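Local coordinates for oxidoreductase, zinc-binding dehydrogenase family (Myxococcus xanthus, PDB 5K1S), which serves as a zinc-binding medium-chain reductase in an alternative de novo route to isovaleryl coenzyme A, probably using a nicotinamide cofactor such as NADPH, at residues Cys54-Asp60 and Gly136-Gln140; His59-Asn63 and Phe129-Glu133; Thr163-Thr168 and Val326-Val330; Ala20-Phe26 and Thr71-Leu77. All coordinates share one frame. Numbering follows the deposited sequence.

Contact 1 (Cys54-Asp60 and Gly136-Gln140); sequences CGVCYHD and GGYAQ. With ZN (zinc ion), chain F.
Cys54 lies extended near the close of strand 46-56, its CA 5.5 Å from Gly137 CA. Its t rotamer lays SG at the edge of the Tyr138 ring, 3.8 Å from Tyr138 CD1, a sulfur-aromatic contact. Glycine suits position 137, because a CB there would clash with that sulfur. Beyond Gly55, Val56 CG1 packs 3.9 Å from Tyr138 OH. Cys57 then N-caps helix 58-64: its SG accepts a weak bond from His59 N (3.5 Å) while binding zinc at 2.5 Å, and its N donates to Asp60 OD2 (3.1 Å), completing a capping box. Tyr138, centre of an inverse gamma turn, uses chi1 m to bring its OH 2.8 Å from Asp60 OD2, a weak hydrogen bond; His343 is its stronger partner. In the GroES-like domain of zinc-dependent medium-chain dehydrogenases the first cysteine ligand of the catalytic-type zinc site lies at such a strand-helix junction, as Cys57 does here. Asp60 thus holds the backbone of a metal ligand and meets a buried phenol at one carboxylate oxygen.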
loop_
_atom_site.group_PDB
_atom_site.type_symbol
_atom_site.label_atom_id
_atom_site.label_comp_id
_atom_site.label_asym_id
_atom_site.label_seq_id
_atom_site.Cartn_x
_atom_site.Cartn_y
_atom_site.Cartn_z
ATOM N N CYS A 54 -28.450 5.535 -17.473
ATOM C CA CYS A 54 -27.585 5.959 -16.378
ATOM C C CYS A 54 -27.634 4.910 -15.282
ATOM O O CYS A 54 -28.707 4.623 -14.740
ATOM C CB CYS A 54 -28.000 7.321 -15.821
ATOM S SG CYS A 54 -26.911 7.897 -14.495
ATOM N N GLY A 55 -26.475 4.349 -14.953
ATOM C CA GLY A 55 -26.417 3.346 -13.914
ATOM C C GLY A 55 -26.696 3.934 -12.543
ATOM O O GLY A 55 -26.337 5.072 -12.239
ATOM N N VAL A 56 -27.353 3.136 -11.708
ATOM C CA VAL A 56 -27.637 3.511 -10.328
ATOM C C VAL A 56 -26.529 2.932 -9.459
ATOM O O VAL A 56 -26.397 1.711 -9.334
ATOM C CB VAL A 56 -29.015 3.011 -9.878
ATOM C CG1 VAL A 56 -29.303 3.455 -8.445
ATOM C CG2 VAL A 56 -30.097 3.510 -10.825
ATOM N N CYS A 57 -25.728 3.810 -8.865
ATOM C CA CYS A 57 -24.640 3.426 -7.980
ATOM C C CYS A 57 -24.983 3.836 -6.553
ATOM O O CYS A 57 -25.547 4.911 -6.330
ATOM C CB CYS A 57 -23.329 4.084 -8.422
ATOM S SG CYS A 57 -21.920 3.729 -7.367
ATOM N N TYR A 58 -24.651 2.973 -5.587
ATOM C CA TYR A 58 -24.956 3.283 -4.193
ATOM C C TYR A 58 -24.378 4.631 -3.785
ATOM O O TYR A 58 -24.911 5.294 -2.888
ATOM C CB TYR A 58 -24.428 2.186 -3.269
ATOM C CG TYR A 58 -24.781 2.414 -1.817
ATOM C CD1 TYR A 58 -26.021 2.039 -1.318
ATOM C CD2 TYR A 58 -23.880 3.014 -0.948
ATOM C CE1 TYR A 58 -26.351 2.249 0.006
ATOM C CE2 TYR A 58 -24.203 3.228 0.379
ATOM C CZ TYR A 58 -25.439 2.843 0.850
ATOM O OH TYR A 58 -25.766 3.053 2.172
ATOM N N HIS A 59 -23.282 5.042 -4.426
ATOM C CA HIS A 59 -22.791 6.408 -4.281
ATOM C C HIS A 59 -23.927 7.413 -4.433
ATOM O O HIS A 59 -23.985 8.414 -3.711
ATOM C CB HIS A 59 -21.697 6.655 -5.321
ATOM C CG HIS A 59 -20.989 7.966 -5.176
ATOM N ND1 HIS A 59 -19.916 8.142 -4.329
ATOM C CD2 HIS A 59 -21.185 9.159 -5.787
ATOM C CE1 HIS A 59 -19.485 9.387 -4.418
ATOM N NE2 HIS A 59 -20.238 10.025 -5.298
ATOM N N ASP A 60 -24.851 7.152 -5.366
ATOM C CA ASP A 60 -25.981 8.052 -5.579
ATOM C C ASP A 60 -26.879 8.112 -4.351
ATOM O O ASP A 60 -27.457 9.161 -4.047
ATOM C CB ASP A 60 -26.791 7.607 -6.798
ATOM C CG ASP A 60 -25.977 7.612 -8.078
ATOM O OD1 ASP A 60 -25.009 8.399 -8.172
ATOM O OD2 ASP A 60 -26.310 6.830 -8.992
ATOM N N GLY A 136 -25.882 15.443 -13.311
ATOM C CA GLY A 136 -25.643 14.038 -13.549
ATOM C C GLY A 136 -26.472 13.481 -14.691
ATOM O O GLY A 136 -27.025 14.215 -15.518
ATOM N N GLY A 137 -26.562 12.154 -14.728
ATOM C CA GLY A 137 -27.216 11.432 -15.799
ATOM C C GLY A 137 -28.641 11.005 -15.527
ATOM O O GLY A 137 -29.216 10.281 -16.348
ATOM N N TYR A 138 -29.228 11.409 -14.401
ATOM C CA TYR A 138 -30.642 11.149 -14.149
ATOM C C TYR A 138 -31.503 12.091 -14.980
ATOM O O TYR A 138 -32.363 12.796 -14.442
ATOM C CB TYR A 138 -30.987 11.316 -12.664
ATOM C CG TYR A 138 -30.460 10.235 -11.750
ATOM C CD1 TYR A 138 -29.560 9.274 -12.206
ATOM C CD2 TYR A 138 -30.873 10.172 -10.422
ATOM C CE1 TYR A 138 -29.085 8.295 -11.372
ATOM C CE2 TYR A 138 -30.402 9.190 -9.579
ATOM C CZ TYR A 138 -29.507 8.254 -10.067
ATOM O OH TYR A 138 -29.013 7.259 -9.266
ATOM N N ALA A 139 -31.284 12.111 -16.290
ATOM C CA ALA A 139 -31.953 13.080 -17.143
ATOM C C ALA A 139 -31.803 12.650 -18.594
ATOM O O ALA A 139 -31.024 11.750 -18.918
ATOM C CB ALA A 139 -31.388 14.484 -16.919
ATOM N N GLN A 140 -32.570 13.307 -19.468
ATOM C CA GLN A 140 -32.501 13.019 -20.896
ATOM C C GLN A 140 -31.229 13.559 -21.533
ATOM O O GLN A 140 -30.807 13.046 -22.575
ATOM C CB GLN A 140 -33.716 13.610 -21.614
ATOM C CG GLN A 140 -35.042 13.008 -21.186
ATOM C CD GLN A 140 -36.222 13.630 -21.909
ATOM O OE1 GLN A 140 -36.430 14.842 -21.857
ATOM N NE2 GLN A 140 -37.001 12.798 -22.590
HETATM ZN ZN ZN F . -20.231 4.778 -8.864
#

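Contact 2 (His59-Asn63 and Phe129-Glu133); sequences HDVIN and FFGEE
A histidine that is not a ligand, although its side chain comes within about 4 Å of the zinc, is hydrogen-bonded to a carboxylate here: His59 NE2 donates to Glu132 OE2 at 2.7 Å with a nearly straight angle of 163°. This His-carboxylate pair lies in the GroES-like catalytic domain and joins helix 58-64 to the long loop that precedes strand 141-145. Phe129-Glu132 of that loop form a type II beta turn. Gly131 occupies its third position with phi 84° and psi 5°, where a CB would jam against the preceding carbonyl, so glycine is the natural choice. The nearest CA atoms, those of Asn63 and Glu132, are 7.6 Å apart. His59 and Asn63, one helical turn from each other and linked by the backbone bond Asn63 N to His59 O (2.9 Å), both use chi1 t and point CA-to-CB toward the turn. Glu132 starts sideways, but chi1 m and chi2 t carry its carboxylate to the edge of the imidazole. The Phe129 ring is nearly parallel to that imidazole, at 21°, yet slid so far, with centroids 5.7 Å apart, that they barely overlap. An amide suits position 63 because it can donate and accept: Asn63 OD1 pairs with Thr71, while its ND2 donates to Gly131 O at 2.7 Å.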
loop_
_atom_site.group_PDB
_atom_site.type_symbol
_atom_site.label_atom_id
_atom_site.label_comp_id
_atom_site.label_asym_id
_atom_site.label_seq_id
_atom_site.Cartn_x
_atom_site.Cartn_y
_atom_site.Cartn_z
ATOM N N HIS A 59 -23.282 5.042 -4.426
ATOM C CA HIS A 59 -22.791 6.408 -4.281
ATOM C C HIS A 59 -23.927 7.413 -4.433
ATOM O O HIS A 59 -23.985 8.414 -3.711
ATOM C CB HIS A 59 -21.697 6.655 -5.321
ATOM C CG HIS A 59 -20.989 7.966 -5.176
ATOM N ND1 HIS A 59 -19.916 8.142 -4.329
ATOM C CD2 HIS A 59 -21.185 9.159 -5.787
ATOM C CE1 HIS A 59 -19.485 9.387 -4.418
ATOM N NE2 HIS A 59 -20.238 10.025 -5.298
ATOM N N ASP A 60 -24.851 7.152 -5.366
ATOM C CA ASP A 60 -25.981 8.052 -5.579
ATOM C C ASP A 60 -26.879 8.112 -4.351
ATOM O O ASP A 60 -27.457 9.161 -4.047
ATOM C CB ASP A 60 -26.791 7.607 -6.798
ATOM C CG ASP A 60 -25.977 7.612 -8.078
ATOM O OD1 ASP A 60 -25.009 8.399 -8.172
ATOM O OD2 ASP A 60 -26.310 6.830 -8.992
ATOM N N VAL A 61 -27.030 6.987 -3.647
ATOM C CA VAL A 61 -27.815 6.978 -2.415
ATOM C C VAL A 61 -27.204 7.936 -1.402
ATOM O O VAL A 61 -27.887 8.804 -0.846
ATOM C CB VAL A 61 -27.910 5.549 -1.849
ATOM C CG1 VAL A 61 -28.633 5.546 -0.505
ATOM C CG2 VAL A 61 -28.613 4.629 -2.836
ATOM N N ILE A 62 -25.903 7.784 -1.145
ATOM C CA ILE A 62 -25.217 8.665 -0.205
ATOM C C ILE A 62 -25.402 10.115 -0.628
ATOM O O ILE A 62 -25.711 10.988 0.192
ATOM C CB ILE A 62 -23.727 8.289 -0.111
ATOM C CG1 ILE A 62 -23.560 6.809 0.254
ATOM C CG2 ILE A 62 -23.024 9.155 0.925
ATOM C CD1 ILE A 62 -22.141 6.300 0.117
ATOM N N ASN A 63 -25.230 10.386 -1.921
ATOM C CA ASN A 63 -25.421 11.735 -2.443
ATOM C C ASN A 63 -26.826 12.242 -2.140
ATOM O O ASN A 63 -27.004 13.380 -1.691
ATOM C CB ASN A 63 -25.151 11.737 -3.950
ATOM C CG ASN A 63 -25.053 13.134 -4.532
ATOM O OD1 ASN A 63 -24.908 14.117 -3.809
ATOM N ND2 ASN A 63 -25.120 13.222 -5.852
ATOM N N PHE A 129 -17.431 15.929 -9.560
ATOM C CA PHE A 129 -18.094 14.664 -9.832
ATOM C C PHE A 129 -19.347 14.895 -10.666
ATOM O O PHE A 129 -20.009 15.930 -10.555
ATOM C CB PHE A 129 -18.476 13.959 -8.527
ATOM C CG PHE A 129 -17.391 13.091 -7.955
ATOM C CD1 PHE A 129 -16.318 13.648 -7.281
ATOM C CD2 PHE A 129 -17.458 11.712 -8.071
ATOM C CE1 PHE A 129 -15.323 12.843 -6.745
ATOM C CE2 PHE A 129 -16.468 10.904 -7.538
ATOM C CZ PHE A 129 -15.402 11.470 -6.873
ATOM N N PHE A 130 -19.668 13.918 -11.509
ATOM C CA PHE A 130 -20.954 13.926 -12.189
ATOM C C PHE A 130 -22.058 13.584 -11.196
ATOM O O PHE A 130 -21.928 12.657 -10.392
ATOM C CB PHE A 130 -20.954 12.935 -13.351
ATOM C CG PHE A 130 -20.145 13.386 -14.529
ATOM C CD1 PHE A 130 -18.794 13.092 -14.614
ATOM C CD2 PHE A 130 -20.734 14.106 -15.555
ATOM C CE1 PHE A 130 -18.049 13.511 -15.699
ATOM C CE2 PHE A 130 -19.991 14.530 -16.639
ATOM C CZ PHE A 130 -18.649 14.231 -16.712
ATOM N N GLY A 131 -23.147 14.346 -11.246
ATOM C CA GLY A 131 -24.210 14.195 -10.276
ATOM C C GLY A 131 -23.990 14.946 -8.984
ATOM O O GLY A 131 -24.790 14.796 -8.052
ATOM N N GLU A 132 -22.929 15.748 -8.894
ATOM C CA GLU A 132 -22.662 16.546 -7.705
ATOM C C GLU A 132 -22.427 18.000 -8.097
ATOM O O GLU A 132 -23.387 18.756 -8.268
ATOM C CB GLU A 132 -21.470 15.970 -6.938
ATOM C CG GLU A 132 -21.758 14.601 -6.337
ATOM C CD GLU A 132 -20.512 13.888 -5.857
ATOM O OE1 GLU A 132 -19.584 14.565 -5.366
ATOM O OE2 GLU A 132 -20.460 12.646 -5.978
ATOM N N GLU A 133 -21.167 18.411 -8.256
ATOM C CA GLU A 133 -20.894 19.797 -8.623
ATOM C C GLU A 133 -21.437 20.126 -10.007
ATOM O O GLU A 133 -21.820 21.273 -10.265
ATOM C CB GLU A 133 -19.392 20.077 -8.564
ATOM C CG GLU A 133 -18.720 19.601 -7.287
ATOM C CD GLU A 133 -17.430 20.341 -6.995
ATOM O OE1 GLU A 133 -17.415 21.585 -7.113
ATOM O OE2 GLU A 133 -16.426 19.681 -6.653
#

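Contact 3 (Thr163-Thr168 and Val326-Val330); sequences TVCCTT and VRQFV. With ZN (zinc ion), chain F.
The contact lies where the catalytic and nucleotide-binding parts of a medium-chain dehydrogenase fold meet, beside the zinc site: Thr163-Thr168 leads into helix 165-178 and Val326-Val330 into strand 330-335. Cys166, with chi1 m and out of reach of 326-330, binds zinc through SG at 2.3 Å, with Cys57 and His79 as the other protein ligands. The helix opens with a wide pi-type turn, and Thr167 OG1 donates to Thr163 O at 2.6 Å. Facing it, 326-330 is extended; CA atoms approach to 7.1 Å at Thr168-Val326 and 7.3 Å at Val164-Gln328. The long Gln328 side chain, chi1 and chi2 both m, fills the gap among the threonines: its OE1 lies 3.0 Å from Thr163 OG1, and its NE2 3.0 Å from Thr167 OG1 and 2.8 Å from Thr168 OG1. The amide is probably turned over in the model, so these roles may be exchanged. Thr168 OG1 also touches Val326 CG1 (3.2 Å) and bonds to Ser199 of helix 195-206. Thr167, its proton committed to Thr163 O, can offer Gln328 a lone pair but no second proton; with Thr163 and Thr168 it gives the buried amide three polar neighbours.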
loop_
_atom_site.group_PDB
_atom_site.type_symbol
_atom_site.label_atom_id
_atom_site.label_comp_id
_atom_site.label_asym_id
_atom_site.label_seq_id
_atom_site.Cartn_x
_atom_site.Cartn_y
_atom_site.Cartn_z
ATOM N N THR A 163 -23.116 0.875 -16.936
ATOM C CA THR A 163 -22.708 0.298 -15.660
ATOM C C THR A 163 -21.263 -0.189 -15.702
ATOM O O THR A 163 -20.859 -0.984 -14.847
ATOM C CB THR A 163 -23.638 -0.851 -15.262
ATOM O OG1 THR A 163 -23.586 -1.883 -16.256
ATOM C CG2 THR A 163 -25.072 -0.354 -15.124
ATOM N N VAL A 164 -20.474 0.281 -16.666
ATOM C CA VAL A 164 -19.117 -0.223 -16.845
ATOM C C VAL A 164 -18.141 0.515 -15.939
ATOM O O VAL A 164 -17.226 -0.090 -15.370
ATOM C CB VAL A 164 -18.712 -0.104 -18.328
ATOM C CG1 VAL A 164 -17.276 -0.558 -18.543
ATOM C CG2 VAL A 164 -19.656 -0.913 -19.195
ATOM N N CYS A 165 -18.315 1.831 -15.789
ATOM C CA CYS A 165 -17.317 2.641 -15.097
ATOM C C CYS A 165 -17.119 2.171 -13.661
ATOM O O CYS A 165 -15.986 1.951 -13.219
ATOM C CB CYS A 165 -17.727 4.113 -15.130
ATOM S SG CYS A 165 -16.410 5.255 -14.640
ATOM N N CYS A 166 -18.210 2.008 -12.918
ATOM C CA CYS A 166 -18.131 1.683 -11.499
ATOM C C CYS A 166 -17.961 0.195 -11.230
ATOM O O CYS A 166 -18.037 -0.218 -10.068
ATOM C CB CYS A 166 -19.378 2.196 -10.780
ATOM S SG CYS A 166 -19.609 3.964 -10.956
ATOM N N THR A 167 -17.735 -0.614 -12.262
ATOM C CA THR A 167 -17.474 -2.037 -12.074
ATOM C C THR A 167 -16.234 -2.448 -12.857
ATOM O O THR A 167 -15.150 -2.592 -12.282
ATOM C CB THR A 167 -18.681 -2.870 -12.504
ATOM O OG1 THR A 167 -19.013 -2.570 -13.864
ATOM C CG2 THR A 167 -19.878 -2.573 -11.613
ATOM N N THR A 168 -16.380 -2.636 -14.169
ATOM C CA THR A 168 -15.231 -2.995 -14.993
ATOM C C THR A 168 -14.216 -1.862 -15.056
ATOM O O THR A 168 -13.009 -2.119 -15.119
ATOM C CB THR A 168 -15.692 -3.372 -16.400
ATOM O OG1 THR A 168 -16.681 -4.407 -16.321
ATOM C CG2 THR A 168 -14.518 -3.861 -17.240
ATOM N N VAL A 326 -15.033 -9.067 -20.316
ATOM C CA VAL A 326 -15.639 -8.795 -19.018
ATOM C C VAL A 326 -17.106 -8.455 -19.240
ATOM O O VAL A 326 -17.442 -7.338 -19.650
ATOM C CB VAL A 326 -14.908 -7.659 -18.281
ATOM C CG1 VAL A 326 -15.557 -7.393 -16.928
ATOM C CG2 VAL A 326 -13.435 -8.001 -18.108
ATOM N N ARG A 327 -17.985 -9.416 -18.974
ATOM C CA ARG A 327 -19.407 -9.212 -19.187
ATOM C C ARG A 327 -19.974 -8.221 -18.174
ATOM O O ARG A 327 -19.359 -7.905 -17.153
ATOM C CB ARG A 327 -20.163 -10.535 -19.075
ATOM C CG ARG A 327 -20.026 -11.452 -20.278
ATOM C CD ARG A 327 -20.854 -12.713 -20.085
ATOM N NE ARG A 327 -22.249 -12.400 -19.784
ATOM C CZ ARG A 327 -23.131 -13.272 -19.304
ATOM N NH1 ARG A 327 -22.771 -14.525 -19.057
ATOM N NH2 ARG A 327 -24.377 -12.887 -19.063
ATOM N N GLN A 328 -21.175 -7.733 -18.476
ATOM C CA GLN A 328 -21.942 -6.890 -17.572
ATOM C C GLN A 328 -23.216 -7.624 -17.183
ATOM O O GLN A 328 -23.902 -8.184 -18.045
ATOM C CB GLN A 328 -22.276 -5.541 -18.216
ATOM C CG GLN A 328 -21.138 -4.534 -18.164
ATOM C CD GLN A 328 -20.762 -4.165 -16.743
ATOM O OE1 GLN A 328 -21.614 -4.122 -15.855
ATOM N NE2 GLN A 328 -19.479 -3.907 -16.516
ATOM N N PHE A 329 -23.526 -7.620 -15.890
ATOM C CA PHE A 329 -24.665 -8.352 -15.344
ATOM C C PHE A 329 -25.726 -7.338 -14.923
ATOM O O PHE A 329 -25.817 -6.942 -13.761
ATOM C CB PHE A 329 -24.220 -9.234 -14.177
ATOM C CG PHE A 329 -23.114 -10.189 -14.528
ATOM C CD1 PHE A 329 -21.790 -9.777 -14.507
ATOM C CD2 PHE A 329 -23.396 -11.498 -14.881
ATOM C CE1 PHE A 329 -20.772 -10.653 -14.832
ATOM C CE2 PHE A 329 -22.379 -12.378 -15.206
ATOM C CZ PHE A 329 -21.066 -11.955 -15.181
ATOM N N VAL A 330 -26.537 -6.919 -15.890
ATOM C CA VAL A 330 -27.601 -5.950 -15.651
ATOM C C VAL A 330 -28.855 -6.709 -15.235
ATOM O O VAL A 330 -29.395 -7.505 -16.011
ATOM C CB VAL A 330 -27.864 -5.094 -16.898
ATOM C CG1 VAL A 330 -28.933 -4.047 -16.610
ATOM C CG2 VAL A 330 -26.576 -4.433 -17.372
HETATM ZN ZN ZN F . -20.231 4.778 -8.864
#

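Contact 4 (Ala20-Phe26 and Thr71-Leu77); sequences AVVLRSF and TSVPAIL
Thr71 opens the second segment at the edge of the Phe26 ring, with its O 3.7 Å from Phe26 CZ and its CG2 4.1 Å from Phe26 CE1, while its hydroxyl bonds to Asn63. Val73 then points its CA-to-CB bond toward strand 17-23 and its continuation; with chi1 m its CG1 sits over the face of Phe26, 3.6 Å from the ring centroid and 14° off the normal, a CH-pi contact. A branched aliphatic side chain fits this aromatic face well. The peptide before Pro74 is cis, and Pro74 CA lies 4.4 Å from Arg24 CA and 3.2 Å from Leu23 O, a CA-H...O contact. Pro74 CB meets Val22 CG1 at 3.9 Å and Arg24 NH1 at 3.6 Å; the same guanidinium forms a salt bridge with Glu35. Next comes a single antiparallel bridge, the hydrogen-bonded pair Leu23-Ala75: Leu23 N donates to Ala75 O and Ala75 N to Leu23 O, each at 3.0 Å. The pair is spaced 5.2 Å CA to CA, and the small side chain of Ala75 suits its buried position. Strand 17-23 of this N-terminal two-stranded sheet is thereby joined to the segment approaching the zinc ligand His79. Ile76 CD1 follows, 4.1 Å from Ala20 CB. Leu77 CD1 lies 4.1 Å from Leu23 CD2, and its side chain also touches Asn63 and Arg64 of helix 58-64.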
loop_
_atom_site.group_PDB
_atom_site.type_symbol
_atom_site.label_atom_id
_atom_site.label_comp_id
_atom_site.label_asym_id
_atom_site.label_seq_id
_atom_site.Cartn_x
_atom_site.Cartn_y
_atom_site.Cartn_z
ATOM N N ALA A 20 -36.160 15.320 -16.354
ATOM C CA ALA A 20 -35.038 14.989 -15.488
ATOM C C ALA A 20 -35.546 14.768 -14.072
ATOM O O ALA A 20 -36.406 15.513 -13.592
ATOM C CB ALA A 20 -33.981 16.099 -15.500
ATOM N N VAL A 21 -35.015 13.740 -13.416
ATOM C CA VAL A 21 -35.295 13.529 -12.000
ATOM C C VAL A 21 -34.528 14.573 -11.203
ATOM O O VAL A 21 -33.298 14.668 -11.297
ATOM C CB VAL A 21 -34.918 12.105 -11.573
ATOM C CG1 VAL A 21 -35.036 11.940 -10.063
ATOM C CG2 VAL A 21 -35.805 11.098 -12.283
ATOM N N VAL A 22 -35.251 15.366 -10.420
ATOM C CA VAL A 22 -34.670 16.459 -9.653
ATOM C C VAL A 22 -34.802 16.145 -8.171
ATOM O O VAL A 22 -35.804 15.567 -7.731
ATOM C CB VAL A 22 -35.342 17.804 -9.990
ATOM C CG1 VAL A 22 -34.618 18.950 -9.291
ATOM C CG2 VAL A 22 -35.367 18.025 -11.495
ATOM N N LEU A 23 -33.783 16.525 -7.406
ATOM C CA LEU A 23 -33.770 16.388 -5.955
ATOM C C LEU A 23 -33.730 17.791 -5.366
ATOM O O LEU A 23 -32.709 18.480 -5.466
ATOM C CB LEU A 23 -32.570 15.562 -5.493
ATOM C CG LEU A 23 -32.452 15.324 -3.986
ATOM C CD1 LEU A 23 -33.506 14.335 -3.520
ATOM C CD2 LEU A 23 -31.054 14.843 -3.631
ATOM N N ARG A 24 -34.835 18.216 -4.757
ATOM C CA ARG A 24 -34.932 19.554 -4.191
ATOM C C ARG A 24 -34.715 19.585 -2.683
ATOM O O ARG A 24 -34.607 20.675 -2.114
ATOM C CB ARG A 24 -36.295 20.169 -4.532
ATOM C CG ARG A 24 -36.542 20.243 -6.030
ATOM C CD ARG A 24 -37.675 21.183 -6.399
ATOM N NE ARG A 24 -37.702 21.425 -7.841
ATOM C CZ ARG A 24 -36.967 22.342 -8.465
ATOM N NH1 ARG A 24 -36.140 23.123 -7.782
ATOM N NH2 ARG A 24 -37.054 22.482 -9.781
ATOM N N SER A 25 -34.641 18.428 -2.028
ATOM C CA SER A 25 -34.273 18.370 -0.619
ATOM C C SER A 25 -33.663 17.007 -0.331
ATOM O O SER A 25 -34.254 15.977 -0.670
ATOM C CB SER A 25 -35.483 18.620 0.292
ATOM O OG SER A 25 -36.431 17.570 0.200
ATOM N N PHE A 26 -32.483 17.004 0.282
ATOM C CA PHE A 26 -31.848 15.750 0.658
ATOM C C PHE A 26 -32.732 14.991 1.640
ATOM O O PHE A 26 -33.390 15.589 2.495
ATOM C CB PHE A 26 -30.478 16.012 1.282
ATOM C CG PHE A 26 -29.526 16.739 0.376
ATOM C CD1 PHE A 26 -29.028 16.128 -0.762
ATOM C CD2 PHE A 26 -29.116 18.028 0.672
ATOM C CE1 PHE A 26 -28.149 16.792 -1.594
ATOM C CE2 PHE A 26 -28.236 18.697 -0.155
ATOM C CZ PHE A 26 -27.751 18.076 -1.291
ATOM N N THR A 71 -22.457 18.606 -3.023
ATOM C CA THR A 71 -23.721 18.584 -3.744
ATOM C C THR A 71 -24.658 19.643 -3.175
ATOM O O THR A 71 -24.632 19.944 -1.979
ATOM C CB THR A 71 -24.376 17.205 -3.661
ATOM O OG1 THR A 71 -23.401 16.189 -3.928
ATOM C CG2 THR A 71 -25.509 17.087 -4.676
ATOM N N SER A 72 -25.490 20.212 -4.046
ATOM C CA SER A 72 -26.354 21.323 -3.667
ATOM C C SER A 72 -27.688 21.216 -4.389
ATOM O O SER A 72 -27.726 21.110 -5.619
ATOM C CB SER A 72 -25.683 22.662 -3.988
ATOM O OG SER A 72 -26.466 23.748 -3.526
ATOM N N VAL A 73 -28.776 21.255 -3.622
ATOM C CA VAL A 73 -30.121 21.181 -4.185
ATOM C C VAL A 73 -30.521 22.534 -4.782
ATOM O O VAL A 73 -30.144 23.581 -4.253
ATOM C CB VAL A 73 -31.154 20.736 -3.127
ATOM C CG1 VAL A 73 -30.846 19.333 -2.635
ATOM C CG2 VAL A 73 -31.199 21.721 -1.959
ATOM N N PRO A 74 -31.291 22.527 -5.883
ATOM C CA PRO A 74 -31.759 21.354 -6.633
ATOM C C PRO A 74 -30.616 20.663 -7.370
ATOM O O PRO A 74 -29.678 21.334 -7.802
ATOM C CB PRO A 74 -32.776 21.944 -7.611
ATOM C CG PRO A 74 -32.346 23.353 -7.795
ATOM C CD PRO A 74 -31.778 23.785 -6.475
ATOM N N ALA A 75 -30.691 19.341 -7.506
ATOM C CA ALA A 75 -29.576 18.568 -8.031
ATOM C C ALA A 75 -30.076 17.445 -8.926
ATOM O O ALA A 75 -31.084 16.797 -8.626
ATOM C CB ALA A 75 -28.729 17.979 -6.895
ATOM N N ILE A 76 -29.361 17.229 -10.025
ATOM C CA ILE A 76 -29.556 16.075 -10.894
ATOM C C ILE A 76 -28.426 15.103 -10.585
ATOM O O ILE A 76 -27.255 15.397 -10.845
ATOM C CB ILE A 76 -29.566 16.476 -12.375
ATOM C CG1 ILE A 76 -30.740 17.418 -12.662
ATOM C CG2 ILE A 76 -29.637 15.237 -13.269
ATOM C CD1 ILE A 76 -30.697 18.057 -14.041
ATOM N N LEU A 77 -28.768 13.949 -10.028
ATOM C CA LEU A 77 -27.770 12.992 -9.580
ATOM C C LEU A 77 -27.380 12.048 -10.714
ATOM O O LEU A 77 -27.992 12.030 -11.784
ATOM C CB LEU A 77 -28.297 12.195 -8.384
ATOM C CG LEU A 77 -29.027 12.992 -7.298
ATOM C CD1 LEU A 77 -29.297 12.104 -6.089
ATOM C CD2 LEU A 77 -28.252 14.239 -6.887
#

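How the contacts relate
Contacts 1 and 2 share His59 and Asp60 on helix 58-64, and their centres are 8 Å apart. Zinc joins contact 1 to contact 3: Cys57 SG and Cys166 SG, ligands from separate contacts, are 4.3 Å apart, and His79 also binds the ion. Contact 4 lies farther out, 26 Å from contact 3 between centres, yet it leads back to the site. Shortly before His79 in the chain, its Ile76 O and Leu77 O probably accept hydrogen bonds from Gly136 N (2.8 Å) and Tyr138 N (3.0 Å) of contact 1. Thr71 OG1 likewise reaches Asn63 OD1 of contact 2 at 2.6 Å, so contacts 1, 2 and 4 adjoin one another on the same side of the chain's centre.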